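Oligopeptide-binding protein oppA (Lactococcus lactis, PDB 3DRF) binds oligopeptides as the receptor of the OppABCDF ABC transporter, closing round them like a Venus fly-trap for uptake that supports growth in milk. Local coordinates at residues D42-K46 with M448-S452; N128-G132 with P205-A209; N142-L146 with I157-T161. One frame throughout, in Å; residues are numbered along the deposited sequence. Where two conformers were deposited one is given.

In the fold
The three contacts are a worked example of how closures of very different span can hold one chain together. Contact 1 ties a loop near the N-terminus to helix 450-458 and lies beside the ligand, for Phe450 packs on the backbone of the bound peptide. Contacts 2 and 3 fall within the sequence that contact 1 spans, and contact 3 in turn lies between the two segments of contact 2. Between centres, contact 2 is about 22 Å from contact 1 and about 20 Å from contact 3, while contacts 1 and 3 stand about 36 Å apart. None touches another; nearest atoms of contacts 1 and 2, as of contacts 2 and 3, are about 7 Å apart.

Contact 1 (D42-K46 with M448-S452); sequences DSPMK and MEFNS
Ser43 and Pro44, in the loop after strand 34-40, meet the N-terminal end of helix 450-458, where Glu449 is the N-cap. Ser43 OG donates a short hydrogen bond to Glu449 OE2 (2.5 Å), arriving on the anti side of the carboxylate. Asn451 ND2 gives Pro44 O a nearly straight bond of 3.1 Å (175°), in the carbonyl plane on a lone pair, and Pro44 O also lies in the plane of the amide. Past that amide, in the opposite direction, slides the stem of Lys46, with CD 3.4 Å from Asn451 OD1.

Capping positions this first shell. Bent at chi2 (-89°), Glu449 folds back so that OE1 accepts from Ser452 N and OE2 from Asn451 N, the latter donor above the same carboxylate face as Ser43 OG. Phe450 packs on the backbone of the bound peptide, which sets the contact beside the ligand in the closed fly-trap. Two waters complete the seam: one links Ser43 OG to Phe450 N, and the other donates both to Pro44 O (2.9 Å) and to Asn451 OD1 (2.8 Å).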
loop_
_atom_site.group_PDB
_atom_site.type_symbol
_atom_site.label_atom_id
_atom_site.label_comp_id
_atom_site.label_asym_id
_atom_site.label_seq_id
_atom_site.Cartn_x
_atom_site.Cartn_y
_atom_site.Cartn_z
ATOM N N ASP A 42 -11.375 -9.357 -8.088
ATOM C CA ASP A 42 -11.422 -10.569 -8.897
ATOM C C ASP A 42 -10.675 -11.771 -8.250
ATOM O O ASP A 42 -10.830 -12.876 -8.658
ATOM C CB ASP A 42 -10.900 -10.286 -10.331
ATOM C CG ASP A 42 -11.889 -9.422 -11.140
ATOM O OD1 ASP A 42 -13.032 -9.641 -10.961
ATOM O OD2 ASP A 42 -11.480 -8.514 -11.815
ATOM N N SER A 43 -9.883 -11.487 -7.239
ATOM C CA SER A 43 -9.216 -12.538 -6.461
ATOM C C SER A 43 -9.899 -12.796 -5.113
ATOM O O SER A 43 -10.483 -11.931 -4.547
ATOM C CB SER A 43 -7.770 -12.121 -6.160
ATOM O OG SER A 43 -6.978 -12.118 -7.322
ATOM N N PRO A 44 -9.764 -13.994 -4.589
ATOM C CA PRO A 44 -10.286 -14.303 -3.260
ATOM C C PRO A 44 -9.680 -13.380 -2.188
ATOM O O PRO A 44 -8.529 -13.015 -2.216
ATOM C CB PRO A 44 -9.833 -15.766 -3.030
ATOM C CG PRO A 44 -9.598 -16.306 -4.351
ATOM C CD PRO A 44 -9.157 -15.162 -5.234
ATOM N N MET A 45 -10.508 -13.070 -1.204
ATOM C CA MET A 45 -10.075 -12.363 -0.016
ATOM C C MET A 45 -8.979 -13.169 0.716
ATOM O O MET A 45 -9.043 -14.341 0.808
ATOM C CB MET A 45 -11.335 -12.254 0.873
ATOM C CG MET A 45 -11.078 -11.520 2.139
ATOM S SD MET A 45 -12.502 -11.516 3.243
ATOM C CE MET A 45 -12.556 -13.259 3.842
ATOM N N LYS A 46 -7.997 -12.484 1.223
ATOM C CA LYS A 46 -6.933 -13.083 2.053
ATOM C C LYS A 46 -7.102 -12.500 3.448
ATOM O O LYS A 46 -6.568 -11.482 3.784
ATOM C CB LYS A 46 -5.549 -12.756 1.497
ATOM C CG LYS A 46 -5.264 -13.449 0.225
ATOM C CD LYS A 46 -3.893 -13.067 -0.257
ATOM C CE LYS A 46 -2.743 -13.289 0.807
ATOM N NZ LYS A 46 -2.609 -14.658 1.133
ATOM N N MET A 448 -1.718 -11.861 -15.118
ATOM C CA MET A 448 -1.412 -12.566 -13.873
ATOM C C MET A 448 -2.441 -12.251 -12.787
ATOM O O MET A 448 -2.734 -11.122 -12.527
ATOM C CB MET A 448 0.000 -12.143 -13.402
ATOM C CG MET A 448 0.525 -13.029 -12.240
ATOM S SD MET A 448 2.245 -12.702 -11.810
ATOM C CE MET A 448 3.076 -13.447 -13.224
ATOM N N GLU A 449 -2.954 -13.286 -12.160
ATOM C CA GLU A 449 -3.906 -13.160 -11.020
ATOM C C GLU A 449 -3.223 -12.425 -9.818
ATOM O O GLU A 449 -2.060 -12.593 -9.551
ATOM C CB GLU A 449 -4.382 -14.580 -10.615
ATOM C CG GLU A 449 -5.442 -14.611 -9.484
ATOM C CD GLU A 449 -4.846 -14.666 -8.085
ATOM O OE1 GLU A 449 -3.766 -15.215 -7.930
ATOM O OE2 GLU A 449 -5.497 -14.170 -7.198
ATOM N N PHE A 450 -4.007 -11.601 -9.161
ATOM C CA PHE A 450 -3.470 -10.670 -8.159
ATOM C C PHE A 450 -2.720 -11.313 -6.956
ATOM O O PHE A 450 -1.640 -10.938 -6.668
ATOM C CB PHE A 450 -4.560 -9.730 -7.662
ATOM C CG PHE A 450 -4.084 -8.772 -6.573
ATOM C CD1 PHE A 450 -3.215 -7.709 -6.836
ATOM C CD2 PHE A 450 -4.510 -8.941 -5.287
ATOM C CE1 PHE A 450 -2.809 -6.840 -5.787
ATOM C CE2 PHE A 450 -4.120 -8.074 -4.274
ATOM C CZ PHE A 450 -3.271 -7.038 -4.529
ATOM N N ASN A 451 -3.341 -12.297 -6.303
ATOM C CA ASN A 451 -2.679 -12.932 -5.158
ATOM C C ASN A 451 -1.364 -13.614 -5.592
ATOM O O ASN A 451 -0.406 -13.504 -4.906
ATOM C CB ASN A 451 -3.632 -13.927 -4.430
ATOM C CG ASN A 451 -4.824 -13.248 -3.749
ATOM O OD1 ASN A 451 -4.791 -12.113 -3.370
ATOM N ND2 ASN A 451 -5.894 -14.007 -3.608
ATOM N N SER A 452 -1.369 -14.257 -6.744
ATOM C CA SER A 452 -0.159 -14.861 -7.317
ATOM C C SER A 452 0.920 -13.801 -7.562
ATOM O O SER A 452 2.098 -14.002 -7.244
ATOM C CB SER A 452 -0.495 -15.572 -8.631
ATOM O OG SER A 452 -1.268 -16.738 -8.404
HETATM O O HOH W 1 -6.889 -11.300 -9.942
HETATM O O HOH W 2 -7.004 -10.621 -2.609
#

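Contact 2 (N128-G132 with P205-A209); sequences NPAYG and PKDLA
Tyr131 carries its ring with CG beside the backbone N and opposite the carbonyl carbon (chi1 -58°), a turn that lays one ring face against Pro205. Leu208 has its CG swung opposite the backbone N instead (chi1 -174°), which carries its CD2 obliquely to the CD2-CE2 rim of the Tyr131 ring, displaced to the other side of the ring plane from Pro205 CB. The principle illustrated is the CH-pi contact of proline with tyrosine: Pro205 CB sits 3.7 Å from the centroid of the Tyr131 ring, 23° off the normal, displaced toward the rim. Leu208 CD2 comes to 3.6 Å from Tyr131 CD2. Beside them Ala130 CB meets Pro205 CB at 3.6 Å, so the proline ring is touched by two consecutive residues.

The backbone adds polar detail without a direct hydrogen bond across the contact. Lys206 CA makes a CA-H...O contact with Ala130 O (3.4 Å). A water donates to Tyr131 O and to Pro205 O and accepts from Ala209 N, joining the two segments through three backbone atoms. The 3-10 segment 129-131 follows helix 116-127, and its start is set by an Asx turn in which Asn128 OD1 accepts from Ala130 N (3.1 Å). Leu53 touches both Tyr131 and Leu208, while Val203 packs on Leu208.

An alanine in place of Tyr131 is likely to leave Pro205 CB without the ring face it rests on and to open a gap beside Leu208 CD2. With aliphatic carbons against an aromatic face and a water between the backbones, this surface contact probably rests on shape and dispersion more than on direct polar bonds.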
loop_
_atom_site.group_PDB
_atom_site.type_symbol
_atom_site.label_atom_id
_atom_site.label_comp_id
_atom_site.label_asym_id
_atom_site.label_seq_id
_atom_site.Cartn_x
_atom_site.Cartn_y
_atom_site.Cartn_z
ATOM N N ASN A 128 10.819 -9.903 13.746
ATOM C CA ASN A 128 11.313 -11.273 13.882
ATOM C C ASN A 128 10.992 -11.993 12.574
ATOM O O ASN A 128 9.851 -12.176 12.276
ATOM C CB ASN A 128 10.639 -11.956 15.069
ATOM C CG ASN A 128 11.131 -13.370 15.271
ATOM O OD1 ASN A 128 11.668 -14.016 14.414
ATOM N ND2 ASN A 128 10.931 -13.807 16.495
ATOM N N PRO A 129 12.024 -12.416 11.822
ATOM C CA PRO A 129 11.727 -12.982 10.469
ATOM C C PRO A 129 10.920 -14.289 10.456
ATOM O O PRO A 129 10.374 -14.669 9.477
ATOM C CB PRO A 129 13.142 -13.265 9.876
ATOM C CG PRO A 129 14.048 -12.340 10.614
ATOM C CD PRO A 129 13.505 -12.354 12.033
ATOM N N ALA A 130 10.843 -14.954 11.607
ATOM C CA ALA A 130 10.116 -16.239 11.685
ATOM C C ALA A 130 8.608 -16.129 11.366
ATOM O O ALA A 130 8.035 -17.058 10.964
ATOM C CB ALA A 130 10.359 -16.935 13.067
ATOM N N TYR A 131 8.006 -14.946 11.568
ATOM C CA TYR A 131 6.578 -14.720 11.244
ATOM C C TYR A 131 6.305 -14.512 9.734
ATOM O O TYR A 131 5.212 -14.564 9.325
ATOM C CB TYR A 131 5.978 -13.516 12.041
ATOM C CG TYR A 131 6.063 -13.644 13.572
ATOM C CD1 TYR A 131 7.064 -12.958 14.270
ATOM C CD2 TYR A 131 5.196 -14.461 14.277
ATOM C CE1 TYR A 131 7.182 -13.063 15.644
ATOM C CE2 TYR A 131 5.271 -14.567 15.690
ATOM C CZ TYR A 131 6.280 -13.880 16.364
ATOM O OH TYR A 131 6.429 -13.959 17.709
ATOM N N GLY A 132 7.352 -14.257 8.938
ATOM C CA GLY A 132 7.201 -14.154 7.478
ATOM C C GLY A 132 6.745 -12.775 6.975
ATOM O O GLY A 132 6.335 -12.679 5.876
ATOM N N PRO A 205 5.710 -19.023 15.475
ATOM C CA PRO A 205 5.795 -17.893 14.530
ATOM C C PRO A 205 5.581 -18.298 13.059
ATOM O O PRO A 205 4.803 -17.654 12.406
ATOM C CB PRO A 205 7.198 -17.351 14.787
ATOM C CG PRO A 205 7.410 -17.713 16.237
ATOM C CD PRO A 205 6.102 -18.424 16.652
ATOM N N LYS A 206 6.174 -19.378 12.645
ATOM C CA LYS A 206 6.045 -19.827 11.245
ATOM C C LYS A 206 4.609 -20.193 10.834
ATOM O O LYS A 206 4.301 -20.194 9.708
ATOM C CB LYS A 206 6.982 -21.041 10.988
ATOM C CG LYS A 206 6.448 -22.343 11.625
ATOM C CD LYS A 206 7.413 -23.581 11.378
ATOM C CE LYS A 206 6.843 -24.916 11.913
ATOM N NZ LYS A 206 5.616 -25.299 11.098
ATOM N N ASP A 207 3.792 -20.516 11.837
ATOM C CA ASP A 207 2.376 -20.945 11.633
ATOM C C ASP A 207 1.371 -19.761 11.847
ATOM O O ASP A 207 0.227 -19.907 11.668
ATOM C CB ASP A 207 2.015 -22.041 12.673
ATOM C CG ASP A 207 2.811 -23.365 12.525
ATOM O OD1 ASP A 207 3.239 -23.603 11.458
ATOM O OD2 ASP A 207 2.875 -24.062 13.537
ATOM N N LEU A 208 1.869 -18.618 12.258
ATOM C CA LEU A 208 0.941 -17.560 12.698
ATOM C C LEU A 208 0.045 -16.996 11.599
ATOM O O LEU A 208 -1.095 -16.832 11.808
ATOM C CB LEU A 208 1.704 -16.427 13.416
ATOM C CG LEU A 208 0.788 -15.341 14.051
ATOM C CD1 LEU A 208 -0.140 -15.936 15.141
ATOM C CD2 LEU A 208 1.671 -14.204 14.650
ATOM N N ALA A 209 0.599 -16.789 10.423
ATOM C CA ALA A 209 -0.181 -16.201 9.308
ATOM C C ALA A 209 -1.297 -17.125 8.848
ATOM O O ALA A 209 -2.286 -16.648 8.341
ATOM C CB ALA A 209 0.761 -15.891 8.131
HETATM O O HOH W 3 3.600 -16.798 9.985
#

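Contact 3 (N142-L146 with I157-T161); sequences NIVGL and ISGIT
Leu146 and Ile157 lie side by side and point the same way, with the methyl Leu146 CD1 3.6 Å from Ile157 CD1. Ile157 sets its CG1 beside the backbone N (chi1 -57°), and this sends CG1 and CD1 along the leucine branch. A looser apolar group continues the packing: Ile143 CG2 faces Ile160 CG1 at 4.3 Å and lies near Ile157 CG2. Helix 116-127 covers these residues, with Tyr123 touching both Ile143 and Ile160 and Ala127 touching Leu146.

Where the backbones come closest, each pair has a glycine on one side: Val144 with Gly159, and Gly145 with Ser158. Ser158 OG, held between its own backbone N and carbonyl carbon (chi1 69°), rests 3.3 Å from Gly145 CA. A beta carbon on Gly145 would collide with that hydroxyl oxygen, and the residue's own backbone conformation would also press it against Val144 O; one on Gly159 would run into the same carbonyl oxygen. Gly159 N gives Val144 O a weak hydrogen bond (2.9 Å, angle 122°), and a water bridges Gly145 O and Ser158 N.

The arrangement joins the start of helix 146-150, with Gly145 as its N-cap, to a type I beta turn from Ile157 to Ile160 that leads into strand 160-161, an edge strand of a four-stranded antiparallel sheet. Gln174 of strand 170-174 makes backbone bonds to both Val144 and Gly159, holding both segments to one neighbour. With its direct hydrogen bond weak, the contact probably owes most of its cohesion to buried methyl groups, brought together because the glycines let the backbones close up.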
loop_
_atom_site.group_PDB
_atom_site.type_symbol
_atom_site.label_atom_id
_atom_site.label_comp_id
_atom_site.label_asym_id
_atom_site.label_seq_id
_atom_site.Cartn_x
_atom_site.Cartn_y
_atom_site.Cartn_z
ATOM N N ASN A 142 15.495 3.028 12.984
ATOM C CA ASN A 142 15.570 4.240 13.816
ATOM C C ASN A 142 15.044 4.084 15.245
ATOM O O ASN A 142 15.208 4.962 16.021
ATOM C CB ASN A 142 14.915 5.436 13.055
ATOM C CG ASN A 142 14.872 6.755 13.876
ATOM O OD1 ASN A 142 15.872 7.326 14.160
ATOM N ND2 ASN A 142 13.688 7.185 14.206
ATOM N N ILE A 143 14.484 2.929 15.570
ATOM C CA ILE A 143 14.150 2.585 16.967
ATOM C C ILE A 143 15.354 1.873 17.580
ATOM O O ILE A 143 15.820 0.904 17.072
ATOM C CB ILE A 143 12.869 1.721 17.041
ATOM C CG1 ILE A 143 11.662 2.590 16.649
ATOM C CG2 ILE A 143 12.669 1.182 18.524
ATOM C CD1 ILE A 143 10.354 1.728 16.459
ATOM N N VAL A 144 15.847 2.435 18.669
ATOM C CA VAL A 144 17.016 1.868 19.361
ATOM C C VAL A 144 16.800 0.379 19.635
ATOM O O VAL A 144 15.804 -0.012 20.167
ATOM C CB VAL A 144 17.288 2.675 20.695
ATOM C CG1 VAL A 144 18.413 2.018 21.484
ATOM C CG2 VAL A 144 17.756 4.102 20.341
ATOM N N GLY A 145 17.805 -0.417 19.251
ATOM C CA GLY A 145 17.742 -1.858 19.512
ATOM C C GLY A 145 16.970 -2.701 18.479
ATOM O O GLY A 145 17.035 -3.900 18.490
ATOM N N LEU A 146 16.227 -2.067 17.601
ATOM C CA LEU A 146 15.309 -2.832 16.728
ATOM C C LEU A 146 16.042 -3.555 15.594
ATOM O O LEU A 146 15.745 -4.691 15.306
ATOM C CB LEU A 146 14.130 -1.963 16.230
ATOM C CG LEU A 146 12.991 -2.773 15.504
ATOM C CD1 LEU A 146 12.447 -4.002 16.232
ATOM C CD2 LEU A 146 11.792 -1.826 15.307
ATOM N N ILE A 157 13.781 -5.958 22.218
ATOM C CA ILE A 157 13.866 -4.666 21.551
ATOM C C ILE A 157 14.136 -3.647 22.650
ATOM O O ILE A 157 13.269 -3.238 23.355
ATOM C CB ILE A 157 12.592 -4.310 20.785
ATOM C CG1 ILE A 157 12.218 -5.365 19.732
ATOM C CG2 ILE A 157 12.786 -2.951 20.097
ATOM C CD1 ILE A 157 10.739 -5.246 19.189
ATOM N N SER A 158 15.395 -3.301 22.772
ATOM C CA SER A 158 15.862 -2.461 23.910
ATOM C C SER A 158 15.184 -1.073 24.002
ATOM O O SER A 158 14.953 -0.605 25.025
ATOM C CB SER A 158 17.398 -2.341 23.911
ATOM O OG SER A 158 17.831 -1.566 22.826
ATOM N N GLY A 159 14.854 -0.521 22.843
ATOM C CA GLY A 159 14.211 0.802 22.736
ATOM C C GLY A 159 12.741 0.857 23.048
ATOM O O GLY A 159 12.205 1.914 23.015
ATOM N N ILE A 160 12.117 -0.274 23.297
ATOM C CA ILE A 160 10.691 -0.271 23.693
ATOM C C ILE A 160 10.590 -0.742 25.149
ATOM O O ILE A 160 10.908 -1.867 25.431
ATOM C CB ILE A 160 9.894 -1.180 22.751
ATOM C CG1 ILE A 160 10.006 -0.637 21.294
ATOM C CG2 ILE A 160 8.436 -1.244 23.219
ATOM C CD1 ILE A 160 9.195 -1.420 20.218
ATOM N N THR A 161 10.096 0.141 26.008
ATOM C CA THR A 161 9.962 -0.163 27.431
ATOM C C THR A 161 8.554 0.231 27.921
ATOM O O THR A 161 7.780 0.877 27.242
ATOM C CB THR A 161 11.083 0.541 28.267
ATOM O OG1 THR A 161 11.009 1.970 28.081
ATOM C CG2 THR A 161 12.501 0.033 27.904
HETATM O O HOH W 4 17.526 -4.606 21.101
#